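Local coordinates for protein aldo-keto Reductase, OXIDOREDUCTASE (Salmonella typhimurium, PDB 5T79) that probably reduces aldehydes with NADPH, including 3-hydroxybutanal to 1,3-butanediol, as a member of the aldo-keto reductase family, at residues 34-39 against 47-52; 271-276 against 314-319. All coordinates share one frame; numbering follows the deposited sequence.

Interaction 1: 34-39 against 47-52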
loop_
_atom_site.group_PDB
_atom_site.type_symbol
_atom_site.label_atom_id
_atom_site.label_comp_id
_atom_site.label_asym_id
_atom_site.label_seq_id
_atom_site.Cartn_x
_atom_site.Cartn_y
_atom_site.Cartn_z
ATOM N N HIS A 34 -3.116 3.734 9.692
ATOM C CA HIS A 34 -3.185 3.891 11.144
ATOM C C HIS A 34 -1.872 4.417 11.677
ATOM O O HIS A 34 -0.828 4.218 11.043
ATOM C CB HIS A 34 -3.538 2.547 11.830
ATOM C CG HIS A 34 -4.915 2.035 11.501
ATOM N ND1 HIS A 34 -5.137 0.699 11.217
ATOM C CD2 HIS A 34 -6.088 2.704 11.390
ATOM C CE1 HIS A 34 -6.431 0.594 10.958
ATOM N NE2 HIS A 34 -7.044 1.774 11.042
ATOM N N ASN A 35 -1.928 5.091 12.848
ATOM C CA ASN A 35 -0.819 5.624 13.650
ATOM C C ASN A 35 -0.229 6.943 13.126
ATOM O O ASN A 35 0.835 7.350 13.596
ATOM C CB ASN A 35 0.291 4.564 13.825
ATOM C CG ASN A 35 -0.271 3.305 14.443
ATOM O OD1 ASN A 35 -0.712 3.312 15.582
ATOM N ND2 ASN A 35 -0.426 2.253 13.655
ATOM N N PHE A 36 -0.950 7.656 12.220
ATOM C CA PHE A 36 -0.482 8.947 11.713
ATOM C C PHE A 36 -1.549 10.057 11.919
ATOM O O PHE A 36 -1.337 11.181 11.487
ATOM C CB PHE A 36 -0.025 8.839 10.224
ATOM C CG PHE A 36 1.260 8.031 10.125
ATOM C CD1 PHE A 36 1.232 6.639 10.157
ATOM C CD2 PHE A 36 2.497 8.665 10.056
ATOM C CE1 PHE A 36 2.409 5.893 10.133
ATOM C CE2 PHE A 36 3.682 7.914 10.039
ATOM C CZ PHE A 36 3.625 6.531 10.071
ATOM N N GLY A 37 -2.606 9.756 12.684
ATOM C CA GLY A 37 -3.677 10.704 12.971
ATOM C C GLY A 37 -3.424 11.515 14.229
ATOM O O GLY A 37 -2.318 11.491 14.785
ATOM N N ASP A 38 -4.451 12.246 14.684
ATOM C CA ASP A 38 -4.347 13.084 15.879
ATOM C C ASP A 38 -4.534 12.268 17.169
ATOM O O ASP A 38 -4.356 12.810 18.266
ATOM C CB ASP A 38 -5.386 14.229 15.833
ATOM C CG ASP A 38 -5.121 15.320 14.799
ATOM O OD1 ASP A 38 -3.985 15.375 14.254
ATOM O OD2 ASP A 38 -6.048 16.106 14.523
ATOM N N THR A 39 -4.902 10.972 17.047
ATOM C CA THR A 39 -5.126 10.092 18.207
ATOM C C THR A 39 -3.870 9.318 18.610
ATOM O O THR A 39 -3.913 8.530 19.568
ATOM C CB THR A 39 -6.266 9.103 17.948
ATOM O OG1 THR A 39 -5.964 8.365 16.774
ATOM C CG2 THR A 39 -7.622 9.776 17.836
ATOM N N ALA A 47 9.222 8.957 14.242
ATOM C CA ALA A 47 10.164 7.845 14.426
ATOM C C ALA A 47 9.907 6.737 13.385
ATOM O O ALA A 47 10.864 6.171 12.856
ATOM C CB ALA A 47 10.041 7.275 15.842
ATOM N N LEU A 48 8.632 6.445 13.084
ATOM C CA LEU A 48 8.258 5.418 12.068
ATOM C C LEU A 48 8.731 5.830 10.670
ATOM O O LEU A 48 9.385 5.051 9.978
ATOM C CB LEU A 48 6.715 5.202 12.045
ATOM C CG LEU A 48 6.120 4.533 13.284
ATOM C CD1 LEU A 48 4.593 4.644 13.309
ATOM C CD2 LEU A 48 6.582 3.085 13.403
ATOM N N LEU A 49 8.420 7.056 10.255
ATOM C CA LEU A 49 8.870 7.537 8.948
ATOM C C LEU A 49 10.411 7.555 8.844
ATOM O O LEU A 49 10.948 7.145 7.827
ATOM C CB LEU A 49 8.306 8.936 8.645
ATOM C CG LEU A 49 6.788 9.017 8.473
ATOM C CD1 LEU A 49 6.347 10.460 8.269
ATOM C CD2 LEU A 49 6.312 8.127 7.334
ATOM N N GLN A 50 11.112 8.023 9.884
ATOM C CA GLN A 50 12.575 8.081 9.841
ATOM C C GLN A 50 13.172 6.671 9.806
ATOM O O GLN A 50 14.129 6.438 9.062
ATOM C CB GLN A 50 13.123 8.873 11.047
ATOM C CG GLN A 50 12.827 10.380 10.930
ATOM C CD GLN A 50 13.409 11.157 12.088
ATOM O OE1 GLN A 50 14.206 10.642 12.849
ATOM N NE2 GLN A 50 13.080 12.434 12.208
ATOM N N ARG A 51 12.620 5.731 10.606
ATOM C CA ARG A 51 13.176 4.361 10.601
ATOM C C ARG A 51 12.948 3.696 9.230
ATOM O O ARG A 51 13.860 3.036 8.698
ATOM C CB ARG A 51 12.578 3.499 11.723
ATOM C CG ARG A 51 13.307 2.128 11.911
ATOM C CD ARG A 51 14.765 2.341 12.330
ATOM N NE ARG A 51 15.479 1.087 12.563
ATOM C CZ ARG A 51 16.650 0.765 12.017
ATOM N NH1 ARG A 51 17.245 1.591 11.162
ATOM N NH2 ARG A 51 17.233 -0.387 12.318
ATOM N N ALA A 52 11.755 3.918 8.642
ATOM C CA ALA A 52 11.416 3.355 7.333
ATOM C C ALA A 52 12.417 3.828 6.262
ATOM O O ALA A 52 13.011 2.988 5.583
ATOM C CB ALA A 52 9.995 3.739 6.938
#
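L48 is the first residue of 47-52 to meet the loop 34-39, and two of its carbons take part. Its CB lies 3.9 Å from F36 CZ, and its CD1 is equally close to the same ring atom while also passing F36 CE1 at 4.1 Å. Its chi1 (-69°) sets CG beside the backbone N, and the nearly extended chi2 (167°) carries CD1 out to the ring and to within 4.3 Å of N35 CB, a looser contact. N35 and L48 also have the nearest CA atoms across the segments, 9.2 Å apart.

Next, L49 takes the ring's other side. Its CG lies 3.6 Å from F36 CE2, the tightest approach across the two segments, and CD2 follows at 3.8 Å from that same carbon. Both leucines meet the ring at a slant, from opposite sides of its plane, and its far end, CE1, CZ and CE2, lies between two consecutive helix side chains. All the touching groups are apolar except N35, whose contact is made through its CB.

The loop is tied down by polar bonds outside this packing: N35 O to S45 OG, earlier on the same helix, and F36 O to N76 ND2. N35 also touches the bound NADPH, so the contact joins a cofactor-lining loop to the first helix of the barrel. Around it, helix 72-85 supplies A73 against F36 and F77 against L49, strand 59-61 sets F60 against L49, and helix 301-308 packs P301 and I304 on L48, so the loop-helix contact is buried among two neighbouring helices and a barrel strand.

Interaction 2: 271-276 against 314-319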
loop_
_atom_site.group_PDB
_atom_site.type_symbol
_atom_site.label_atom_id
_atom_site.label_comp_id
_atom_site.label_asym_id
_atom_site.label_seq_id
_atom_site.Cartn_x
_atom_site.Cartn_y
_atom_site.Cartn_z
ATOM N N ALA A 271 8.094 -20.838 12.491
ATOM C CA ALA A 271 9.113 -21.242 13.472
ATOM C C ALA A 271 10.122 -22.226 12.874
ATOM O O ALA A 271 11.320 -22.072 13.104
ATOM C CB ALA A 271 8.458 -21.863 14.693
ATOM N N ARG A 272 9.645 -23.215 12.085
ATOM C CA ARG A 272 10.518 -24.212 11.431
ATOM C C ARG A 272 11.425 -23.534 10.415
ATOM O O ARG A 272 12.541 -23.999 10.174
ATOM C CB ARG A 272 9.696 -25.317 10.745
ATOM C CG ARG A 272 9.098 -26.342 11.712
ATOM C CD ARG A 272 8.476 -27.536 10.995
ATOM N NE ARG A 272 7.225 -27.205 10.302
ATOM C CZ ARG A 272 6.032 -27.149 10.888
ATOM N NH1 ARG A 272 5.914 -27.371 12.191
ATOM N NH2 ARG A 272 4.954 -26.857 10.181
ATOM N N ARG A 273 10.954 -22.417 9.836
ATOM C CA ARG A 273 11.712 -21.631 8.869
ATOM C C ARG A 273 12.679 -20.634 9.559
ATOM O O ARG A 273 13.500 -20.021 8.888
ATOM C CB ARG A 273 10.747 -20.882 7.941
ATOM C CG ARG A 273 9.957 -21.801 6.996
ATOM C CD ARG A 273 8.894 -21.035 6.205
ATOM N NE ARG A 273 9.419 -19.819 5.569
ATOM C CZ ARG A 273 10.003 -19.780 4.374
ATOM N NH1 ARG A 273 10.158 -20.895 3.664
ATOM N NH2 ARG A 273 10.447 -18.631 3.887
ATOM N N GLY A 274 12.589 -20.502 10.879
ATOM C CA GLY A 274 13.429 -19.580 11.645
ATOM C C GLY A 274 13.012 -18.130 11.514
ATOM O O GLY A 274 13.857 -17.234 11.501
ATOM N N GLN A 275 11.702 -17.866 11.408
ATOM C CA GLN A 275 11.246 -16.478 11.297
ATOM C C GLN A 275 9.903 -16.310 12.002
ATOM O O GLN A 275 9.272 -17.305 12.398
ATOM C CB GLN A 275 11.186 -16.027 9.817
ATOM C CG GLN A 275 10.109 -16.715 8.965
ATOM C CD GLN A 275 10.180 -16.442 7.478
ATOM O OE1 GLN A 275 9.589 -17.172 6.680
ATOM N NE2 GLN A 275 10.858 -15.369 7.057
ATOM N N LYS A 276 9.497 -15.050 12.200
ATOM C CA LYS A 276 8.214 -14.715 12.808
ATOM C C LYS A 276 7.110 -14.986 11.804
ATOM O O LYS A 276 7.369 -14.976 10.590
ATOM C CB LYS A 276 8.181 -13.236 13.232
ATOM C CG LYS A 276 9.195 -12.867 14.308
ATOM C CD LYS A 276 9.182 -11.366 14.560
ATOM C CE LYS A 276 9.865 -10.995 15.852
ATOM N NZ LYS A 276 9.383 -9.681 16.360
ATOM N N ARG A 314 12.790 -15.413 2.245
ATOM C CA ARG A 314 11.482 -15.338 1.580
ATOM C C ARG A 314 11.281 -16.364 0.443
ATOM O O ARG A 314 10.397 -16.193 -0.402
ATOM C CB ARG A 314 11.212 -13.910 1.081
ATOM C CG ARG A 314 12.148 -13.367 0.009
ATOM C CD ARG A 314 11.636 -12.003 -0.403
ATOM N NE ARG A 314 12.390 -11.490 -1.543
ATOM C CZ ARG A 314 12.013 -11.630 -2.805
ATOM N NH1 ARG A 314 10.870 -12.239 -3.102
ATOM N NH2 ARG A 314 12.773 -11.162 -3.785
ATOM N N ARG A 315 12.039 -17.466 0.474
ATOM C CA ARG A 315 11.875 -18.523 -0.519
ATOM C C ARG A 315 10.977 -19.605 0.038
ATOM O O ARG A 315 11.089 -19.951 1.220
ATOM C CB ARG A 315 13.230 -19.119 -0.944
ATOM C CG ARG A 315 14.033 -18.214 -1.865
ATOM C CD ARG A 315 15.369 -18.842 -2.238
ATOM N NE ARG A 315 16.295 -17.870 -2.826
ATOM C CZ ARG A 315 16.405 -17.620 -4.128
ATOM N NH1 ARG A 315 15.644 -18.266 -5.003
ATOM N NH2 ARG A 315 17.276 -16.719 -4.565
ATOM N N PHE A 316 10.095 -20.144 -0.814
ATOM C CA PHE A 316 9.181 -21.233 -0.469
ATOM C C PHE A 316 9.304 -22.368 -1.467
ATOM O O PHE A 316 9.361 -22.110 -2.675
ATOM C CB PHE A 316 7.730 -20.737 -0.449
ATOM C CG PHE A 316 7.453 -19.726 0.630
ATOM C CD1 PHE A 316 7.681 -18.374 0.412
ATOM C CD2 PHE A 316 6.932 -20.119 1.857
ATOM C CE1 PHE A 316 7.425 -17.440 1.410
ATOM C CE2 PHE A 316 6.663 -19.173 2.852
ATOM C CZ PHE A 316 6.899 -17.843 2.614
ATOM N N SER A 317 9.327 -23.609 -0.980
ATOM C CA SER A 317 9.382 -24.788 -1.842
ATOM C C SER A 317 7.964 -25.207 -2.226
ATOM O O SER A 317 6.994 -24.704 -1.642
ATOM C CB SER A 317 10.095 -25.937 -1.126
ATOM O OG SER A 317 9.376 -26.287 0.047
ATOM N N ALA A 318 7.844 -26.154 -3.184
ATOM C CA ALA A 318 6.555 -26.711 -3.601
ATOM C C ALA A 318 5.843 -27.305 -2.376
ATOM O O ALA A 318 4.675 -26.984 -2.133
ATOM C CB ALA A 318 6.765 -27.777 -4.674
ATOM N N ALA A 319 6.598 -28.086 -1.557
ATOM C CA ALA A 319 6.134 -28.734 -0.324
ATOM C C ALA A 319 5.610 -27.704 0.692
ATOM O O ALA A 319 4.523 -27.893 1.237
ATOM C CB ALA A 319 7.261 -29.561 0.291
#
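R273 lays its guanidinium flat on the ring of F316: the planes differ by 6°, and CZ stands 4.1 Å from the ring centroid, 24° off the normal, which meets the geometry of a cation-pi stack. The closest pair is R273 CZ over F316 CE2 at 3.7 Å. A bend at chi3 (49°) turns the group into this position.

While one face is stacked, the rim of the guanidinium is bonded within its own plane. End-on, NH1 and NH2 both donate to R315 O, at 2.8 Å from NH1 and 3.0 Å from NH2; NH1 lies in the carbonyl plane, NH2 above it. Side-on, NE gives a 2.9 Å bond to Q275 OE1, supplemented by a longer one from NH2. Bonds on two sides of the rim would resist rotation of the group on the ring.

E320 adds a salt bridge to R273 NH1, and Q275 NE2 is bonded to N313 O. The contact thus fastens the Schellman motif at G274, which follows helix 257-272, to the approach to helix 318-329, where S317 is the N-cap; M280 of helix 277-285 touches R273, Q275 and F316, and C321 and I324 of helix 318-329 also touch F316.

In the fold
Interaction 1 is largely buried, its centre about 15 Å from that of the chain, whereas interaction 2 lies at the surface, about 24 Å out. Their buried areas are nearly equal, 155 and 159 Å², yet the chemistry diverges: apolar packing alone across interaction 1, an arginine stack with paired hydrogen bonds across interaction 2. The first joins a loop to the helix that directly follows it; the second bridges two helix ends far apart in sequence. They share no element and do not touch, their nearest atoms being about 13 Å apart. Helix 301-308 neighbours both, packing on L48 and pairing D306, an NADPH-binding residue, with K276.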